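Local coordinates for quinonprotein alcohol dehydrogenase-like protein (Bacteroides thetaiotaomicron VPI-5482, PDB 4R5O), which is of unknown function but binds calcium and joins an immunoglobulin-like beta-sandwich domain to a seven-bladed beta-propeller of the YVTN repeat family, at residues K249-N254 with P265-L270. Numbering follows the deposited sequence.
Sequences KYYDVN and PAVTEL. With CA (calcium ion), chain K.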
ATOM      1  N   LYS A 249       1.843  25.958  -1.690  1.00 44.07           N
ATOM      2  CA  LYS A 249       3.224  26.422  -1.594  1.00 42.65           C
ATOM      3  C   LYS A 249       4.136  25.486  -2.333  1.00 46.45           C
ATOM      4  O   LYS A 249       3.870  24.290  -2.391  1.00 46.96           O
ATOM      5  CB  LYS A 249       3.640  26.539  -0.136  1.00 43.82           C
ATOM      6  CG  LYS A 249       2.818  27.601   0.586  1.00 51.86           C
ATOM      7  CD  LYS A 249       3.139  27.700   2.046  1.00 51.11           C
ATOM      8  CE  LYS A 249       2.056  28.440   2.763  1.00 36.41           C
ATOM      9  NZ  LYS A 249       0.817  27.622   2.815  1.00 42.87           N
ATOM     10  N   TYR A 250       5.181  26.015  -2.957  1.00 44.01           N
ATOM     11  CA  TYR A 250       6.118  25.123  -3.622  1.00 43.31           C
ATOM     12  C   TYR A 250       7.552  25.460  -3.161  1.00 46.31           C
ATOM     13  O   TYR A 250       7.841  26.570  -2.703  1.00 45.89           O
ATOM     14  CB  TYR A 250       5.995  25.129  -5.159  1.00 44.06           C
ATOM     15  CG  TYR A 250       6.311  26.428  -5.861  1.00 44.79           C
ATOM     16  CD1 TYR A 250       7.612  26.731  -6.255  1.00 46.39           C
ATOM     17  CD2 TYR A 250       5.298  27.294  -6.249  1.00 45.82           C
ATOM     18  CE1 TYR A 250       7.904  27.895  -6.958  1.00 47.94           C
ATOM     19  CE2 TYR A 250       5.575  28.463  -6.953  1.00 47.21           C
ATOM     20  CZ  TYR A 250       6.879  28.754  -7.317  1.00 59.72           C
ATOM     21  OH  TYR A 250       7.172  29.919  -7.996  1.00 64.99           O
ATOM     22  N   TYR A 251       8.403  24.436  -3.225  1.00 42.28           N
ATOM     23  CA  TYR A 251       9.818  24.417  -2.866  1.00 41.11           C
ATOM     24  C   TYR A 251      10.609  23.945  -4.083  1.00 42.94           C
ATOM     25  O   TYR A 251      10.033  23.352  -4.995  1.00 42.14           O
ATOM     26  CB  TYR A 251      10.038  23.501  -1.630  1.00 41.64           C
ATOM     27  CG  TYR A 251       9.214  23.876  -0.411  1.00 44.19           C
ATOM     28  CD1 TYR A 251       7.865  23.534  -0.326  1.00 46.51           C
ATOM     29  CD2 TYR A 251       9.798  24.510   0.688  1.00 45.22           C
ATOM     30  CE1 TYR A 251       7.089  23.916   0.768  1.00 50.28           C
ATOM     31  CE2 TYR A 251       9.042  24.849   1.816  1.00 46.64           C
ATOM     32  CZ  TYR A 251       7.686  24.547   1.850  1.00 59.30           C
ATOM     33  OH  TYR A 251       6.900  24.881   2.934  1.00 64.07           O
ATOM     34  N   ASP A 252      11.905  24.221  -4.119  1.00 39.17           N
ATOM     35  CA  ASP A 252      12.747  23.789  -5.230  1.00 39.13           C
ATOM     36  C   ASP A 252      13.329  22.419  -4.891  1.00 44.97           C
ATOM     37  O   ASP A 252      13.884  22.264  -3.801  1.00 44.95           O
ATOM     38  CB  ASP A 252      13.839  24.835  -5.499  1.00 40.16           C
ATOM     39  CG  ASP A 252      14.686  24.539  -6.699  1.00 49.42           C
ATOM     40  OD1 ASP A 252      14.219  24.799  -7.829  1.00 54.46           O
ATOM     41  OD2 ASP A 252      15.836  24.084  -6.514  1.00 52.13           O
ATOM     42  N   VAL A 253      13.184  21.428  -5.801  1.00 42.65           N
ATOM     43  CA  VAL A 253      13.661  20.053  -5.584  1.00 42.90           C
ATOM     44  C   VAL A 253      15.184  20.069  -5.328  1.00 47.10           C
ATOM     45  O   VAL A 253      15.630  19.457  -4.368  1.00 46.86           O
ATOM     46  CB  VAL A 253      13.280  19.122  -6.777  1.00 47.59           C
ATOM     47  CG1 VAL A 253      14.021  17.785  -6.749  1.00 46.22           C
ATOM     48  CG2 VAL A 253      11.766  18.893  -6.830  1.00 47.96           C
ATOM     49  N   ASN A 254      15.960  20.791  -6.136  1.00 45.65           N
ATOM     50  CA  ASN A 254      17.430  20.848  -6.004  1.00 46.22           C
ATOM     51  C   ASN A 254      17.868  21.516  -4.700  1.00 50.38           C
ATOM     52  O   ASN A 254      18.850  21.059  -4.096  1.00 49.92           O
ATOM     53  CB  ASN A 254      18.052  21.581  -7.183  1.00 46.94           C
ATOM     54  CG  ASN A 254      17.919  20.814  -8.464  1.00 59.12           C
ATOM     55  OD1 ASN A 254      17.927  19.567  -8.467  1.00 58.31           O
ATOM     56  ND2 ASN A 254      17.807  21.537  -9.571  1.00 50.53           N
ATOM     57  N   PRO A 265      14.510  25.822   3.271  1.00 59.40           N
ATOM     58  CA  PRO A 265      14.512  26.275   1.873  1.00 57.51           C
ATOM     59  C   PRO A 265      13.441  27.341   1.603  1.00 54.84           C
ATOM     60  O   PRO A 265      12.519  27.524   2.393  1.00 53.53           O
ATOM     61  CB  PRO A 265      14.219  24.986   1.106  1.00 59.56           C
ATOM     62  CG  PRO A 265      13.337  24.195   2.031  1.00 65.17           C
ATOM     63  CD  PRO A 265      13.726  24.571   3.437  1.00 61.18           C
ATOM     64  N   ALA A 266      13.579  28.055   0.482  1.00 49.19           N
ATOM     65  CA  ALA A 266      12.641  29.091   0.058  1.00 48.28           C
ATOM     66  C   ALA A 266      11.300  28.471  -0.338  1.00 51.38           C
ATOM     67  O   ALA A 266      11.246  27.445  -1.024  1.00 51.11           O
ATOM     68  CB  ALA A 266      13.212  29.892  -1.094  1.00 49.09           C
ATOM     69  N   VAL A 267      10.222  29.107   0.109  1.00 46.70           N
ATOM     70  CA  VAL A 267       8.871  28.662  -0.141  1.00 45.62           C
ATOM     71  C   VAL A 267       8.153  29.781  -0.860  1.00 52.54           C
ATOM     72  O   VAL A 267       8.248  30.931  -0.468  1.00 55.85           O
ATOM     73  CB  VAL A 267       8.151  28.201   1.158  1.00 48.28           C
ATOM     74  CG1 VAL A 267       8.230  29.221   2.288  1.00 47.53           C
ATOM     75  CG2 VAL A 267       6.719  27.765   0.894  1.00 47.86           C
ATOM     76  N   THR A 268       7.494  29.443  -1.959  1.00 47.74           N
ATOM     77  CA  THR A 268       6.737  30.381  -2.776  1.00 46.37           C
ATOM     78  C   THR A 268       5.296  29.964  -2.775  1.00 50.23           C
ATOM     79  O   THR A 268       5.019  28.767  -2.875  1.00 52.08           O
ATOM     80  CB  THR A 268       7.314  30.404  -4.177  1.00 43.81           C
ATOM     81  OG1 THR A 268       8.718  30.575  -4.085  1.00 46.54           O
ATOM     82  CG2 THR A 268       6.665  31.445  -5.069  1.00 39.79           C
ATOM     83  N   GLU A 269       4.379  30.922  -2.693  1.00 44.69           N
ATOM     84  CA  GLU A 269       2.943  30.661  -2.732  1.00 43.71           C
ATOM     85  C   GLU A 269       2.401  30.861  -4.126  1.00 49.21           C
ATOM     86  O   GLU A 269       2.880  31.723  -4.864  1.00 48.72           O
ATOM     87  CB  GLU A 269       2.167  31.559  -1.752  1.00 44.52           C
ATOM     88  CG  GLU A 269       2.412  31.291  -0.274  1.00 51.08           C
ATOM     89  CD  GLU A 269       1.679  32.234   0.666  1.00 81.21           C
ATOM     90  OE1 GLU A 269       1.196  33.290   0.197  1.00 84.27           O
ATOM     91  OE2 GLU A 269       1.649  31.952   1.886  1.00 78.41           O
ATOM     92  N   LEU A 270       1.416  30.039  -4.483  1.00 46.50           N
ATOM     93  CA  LEU A 270       0.608  30.120  -5.698  1.00 46.83           C
ATOM     94  C   LEU A 270      -0.741  30.658  -5.300  1.00 49.17           C
ATOM     95  O   LEU A 270      -1.148  30.436  -4.164  1.00 47.94           O
ATOM     96  CB  LEU A 270       0.490  28.761  -6.443  1.00 46.57           C
ATOM     97  CG  LEU A 270       1.729  28.224  -7.164  1.00 50.75           C
ATOM     98  CD1 LEU A 270       1.446  26.851  -7.738  1.00 50.34           C
ATOM     99  CD2 LEU A 270       2.183  29.161  -8.280  1.00 50.13           C
TER
HETATM  100 CA    CA K 507      15.042  24.240 -10.117  1.00 90.23          CA
HETATM  101  O   HOH W   1      16.996  24.236  -8.903  1.00 57.56           O
HETATM  102  O   HOH W   2      12.720  24.583 -11.740  1.00 53.28           O
HETATM  103  O   HOH W   3      15.721  26.634  -9.499  1.00 56.43           O
HETATM  104  O   HOH W   4      15.191  21.458 -10.175  1.00 65.14           O
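Pro265 opens the contact by setting its ring carbon CG against CD2 of Tyr251, 3.8 Å away; a compact apolar ring suits this buried corner, where Leu256 of helix 253-258 also packs. Val267 follows, its branched side chain lying beside Tyr251 and pointing the same way. Its CG2, anti to the backbone N, sits over one face of the phenol ring as a CH-pi contact, 4.0 Å from the centroid, and the same methyl reaches CB of Lys249 at 3.5 Å. At Thr268 the strands join: Tyr250 N donates to Thr268 O (2.8 Å), and Thr268 N returns a nearly straight bond (171°) to Tyr250 O, making an antiparallel hydrogen-bonded pair. On the sheet face carrying both side chains, Thr268 CB stands over the Tyr250 ring, 3.8 Å from its centroid, while its CG2 lies near the phenol oxygen. Glu269 runs alongside Lys249, aliphatic part to aliphatic part, CG to CG 3.8 Å; its OE2 stays 4.5 Å from NZ, beyond a salt bridge, and the ammonium instead pairs with Asp240 and the carbonyl of Lys247. Leu270 brings CD2 to the edge of the Tyr250 ring, the two side chains crossing at about a right angle. Strand 268-270 pairs with strand 246-252 as the outer strand of a propeller blade, returning after helix 253-258, whose N-cap, Asp252, also binds a calcium ion through OD1 (2.5 Å). The chemistry implies a division of labour: two backbone bonds fix the register, beta-branched residues cover tyrosine faces, and the opposite charges of Lys249 and Glu269 probably add only a weak attraction.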